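Shikimate dehydrogenase-like protein HI_0607 (Haemophilus influenzae, PDB 1NPY) catalyses the NADP(+)-dependent oxidation of shikimate to 3-dehydroshikimate in vitro, though far more weakly than classical shikimate dehydrogenases, so its biological substrate may be another compound. Local coordinates at residues D177-V182 with K200-N205. Residues are numbered along the deposited sequence; the frame is centred on the assembly and turned at random.
Sequences DILVNV and KAFIDN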
loop_
_atom_site.group_PDB
_atom_site.type_symbol
_atom_site.label_atom_id
_atom_site.label_comp_id
_atom_site.label_asym_id
_atom_site.label_seq_id
_atom_site.Cartn_x
_atom_site.Cartn_y
_atom_site.Cartn_z
ATOM N N ASP A 177 -12.914 -17.226 5.068
ATOM C CA ASP A 177 -11.666 -17.654 5.679
ATOM C C ASP A 177 -10.670 -16.535 5.914
ATOM O O ASP A 177 -9.861 -16.591 6.837
ATOM C CB ASP A 177 -11.033 -18.686 4.753
ATOM C CG ASP A 177 -11.982 -19.815 4.480
ATOM O OD1 ASP A 177 -12.394 -20.424 5.486
ATOM O OD2 ASP A 177 -12.386 -20.120 3.341
ATOM N N ILE A 178 -10.697 -15.544 5.030
ATOM C CA ILE A 178 -9.777 -14.422 5.027
ATOM C C ILE A 178 -10.606 -13.142 5.086
ATOM O O ILE A 178 -11.380 -12.835 4.174
ATOM C CB ILE A 178 -8.859 -14.437 3.788
ATOM C CG1 ILE A 178 -8.013 -15.718 3.754
ATOM C CG2 ILE A 178 -7.934 -13.250 3.766
ATOM C CD1 ILE A 178 -7.250 -15.947 2.435
ATOM N N LEU A 179 -10.422 -12.389 6.165
ATOM C CA LEU A 179 -11.085 -11.105 6.344
ATOM C C LEU A 179 -10.096 -9.964 6.170
ATOM O O LEU A 179 -9.053 -9.936 6.821
ATOM C CB LEU A 179 -11.689 -11.007 7.742
ATOM C CG LEU A 179 -12.529 -12.231 8.106
ATOM C CD1 LEU A 179 -13.017 -12.032 9.536
ATOM C CD2 LEU A 179 -13.729 -12.378 7.188
ATOM N N VAL A 180 -10.393 -9.056 5.247
ATOM C CA VAL A 180 -9.494 -7.941 4.985
ATOM C C VAL A 180 -10.228 -6.637 5.266
ATOM O O VAL A 180 -11.299 -6.374 4.713
ATOM C CB VAL A 180 -8.978 -7.900 3.519
ATOM C CG1 VAL A 180 -7.867 -6.902 3.369
ATOM C CG2 VAL A 180 -8.573 -9.261 3.006
ATOM N N ASN A 181 -9.624 -5.782 6.085
ATOM C CA ASN A 181 -10.190 -4.471 6.346
ATOM C C ASN A 181 -9.418 -3.423 5.540
ATOM O O ASN A 181 -8.186 -3.302 5.683
ATOM C CB ASN A 181 -10.109 -4.075 7.818
ATOM C CG ASN A 181 -10.618 -2.655 8.038
ATOM O OD1 ASN A 181 -11.722 -2.338 7.607
ATOM N ND2 ASN A 181 -9.841 -1.816 8.688
ATOM N N VAL A 182 -10.164 -2.703 4.705
ATOM C CA VAL A 182 -9.667 -1.553 3.964
ATOM C C VAL A 182 -10.512 -0.292 4.224
ATOM O O VAL A 182 -10.524 0.662 3.439
ATOM C CB VAL A 182 -9.559 -1.808 2.443
ATOM C CG1 VAL A 182 -8.552 -2.899 2.157
ATOM C CG2 VAL A 182 -10.907 -2.118 1.774
ATOM N N LYS A 200 -17.100 -10.150 15.918
ATOM C CA LYS A 200 -16.383 -11.247 16.575
ATOM C C LYS A 200 -16.750 -12.620 16.026
ATOM O O LYS A 200 -15.883 -13.456 15.753
ATOM C CB LYS A 200 -16.599 -11.208 18.089
ATOM C CG LYS A 200 -15.941 -10.005 18.752
ATOM C CD LYS A 200 -15.953 -10.037 20.276
ATOM C CE LYS A 200 -17.318 -9.670 20.808
ATOM N NZ LYS A 200 -17.645 -8.231 20.595
ATOM N N ALA A 201 -18.033 -12.863 15.800
ATOM C CA ALA A 201 -18.480 -14.169 15.309
ATOM C C ALA A 201 -17.851 -14.497 13.962
ATOM O O ALA A 201 -17.571 -15.651 13.632
ATOM C CB ALA A 201 -19.991 -14.180 15.191
ATOM N N PHE A 202 -17.673 -13.453 13.155
ATOM C CA PHE A 202 -17.026 -13.624 11.868
ATOM C C PHE A 202 -15.539 -13.950 11.981
ATOM O O PHE A 202 -15.021 -14.853 11.317
ATOM C CB PHE A 202 -17.228 -12.331 11.082
ATOM C CG PHE A 202 -17.759 -12.567 9.722
ATOM C CD1 PHE A 202 -19.108 -12.781 9.528
ATOM C CD2 PHE A 202 -16.891 -12.606 8.644
ATOM C CE1 PHE A 202 -19.600 -13.010 8.257
ATOM C CE2 PHE A 202 -17.374 -12.850 7.380
ATOM C CZ PHE A 202 -18.733 -13.048 7.187
ATOM N N ILE A 203 -14.850 -13.184 12.816
ATOM C CA ILE A 203 -13.431 -13.406 13.092
ATOM C C ILE A 203 -13.216 -14.805 13.657
ATOM O O ILE A 203 -12.269 -15.476 13.277
ATOM C CB ILE A 203 -12.873 -12.339 14.060
ATOM C CG1 ILE A 203 -13.142 -10.942 13.485
ATOM C CG2 ILE A 203 -11.405 -12.607 14.371
ATOM C CD1 ILE A 203 -12.951 -9.763 14.420
ATOM N N ASP A 204 -14.103 -15.253 14.541
ATOM C CA ASP A 204 -13.979 -16.583 15.146
ATOM C C ASP A 204 -13.946 -17.678 14.083
ATOM O O ASP A 204 -13.293 -18.709 14.268
ATOM C CB ASP A 204 -15.181 -16.900 16.040
ATOM C CG ASP A 204 -15.195 -16.166 17.369
ATOM O OD1 ASP A 204 -14.155 -15.660 17.825
ATOM O OD2 ASP A 204 -16.243 -16.098 18.054
ATOM N N ASN A 205 -14.753 -17.471 13.046
ATOM C CA ASN A 205 -14.953 -18.451 11.980
ATOM C C ASN A 205 -13.951 -18.335 10.835
ATOM O O ASN A 205 -13.938 -19.161 9.914
ATOM C CB ASN A 205 -16.374 -18.321 11.450
ATOM C CG ASN A 205 -17.388 -18.823 12.445
ATOM O OD1 ASN A 205 -18.443 -18.219 12.631
ATOM N ND2 ASN A 205 -17.049 -19.909 13.126
HETATM O O HOH W 1 -11.481 -20.145 8.165
#
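Asp177 and Asn205 meet through a water that donates to both: it lies 2.8 Å from Asp177 OD1 and, by a longer bond, 3.2 Å from Asn205 O. The other carboxylate oxygen, OD2, accepts from the backbone N of Lys121, so both oxygens have a partner. Beyond this bridge the two segments meet through apolar groups, and Leu179, pointing toward the helix, carries the contact with both branches of its fork. Its CG sits beside the backbone N (chi1 -50°), and CD2 comes up to the edge of the Phe202 ring, in the ring plane, 3.5 Å from CD2 of that ring. The segments illustrate how a beta-alpha-beta unit of a Rossmann-type domain is joined: helix 200-205 follows strand 178-181 and leads into 208-211, its neighbour in the parallel sheet, and one strand residue meets two successive helix residues. The other methyl, Leu179 CD1, lies 3.8 Å from Ile203 CA and 4.1 Å from Ile203 CG1. Phe221 of helix 220-227 touches both Leu179 and Ile203, while the Phe202 side chain also reaches Ile123 on strand 122-125. The side chain of Leu179 lies about 12 Å from Gly126, which probably binds NADP(+), as in related enzymes.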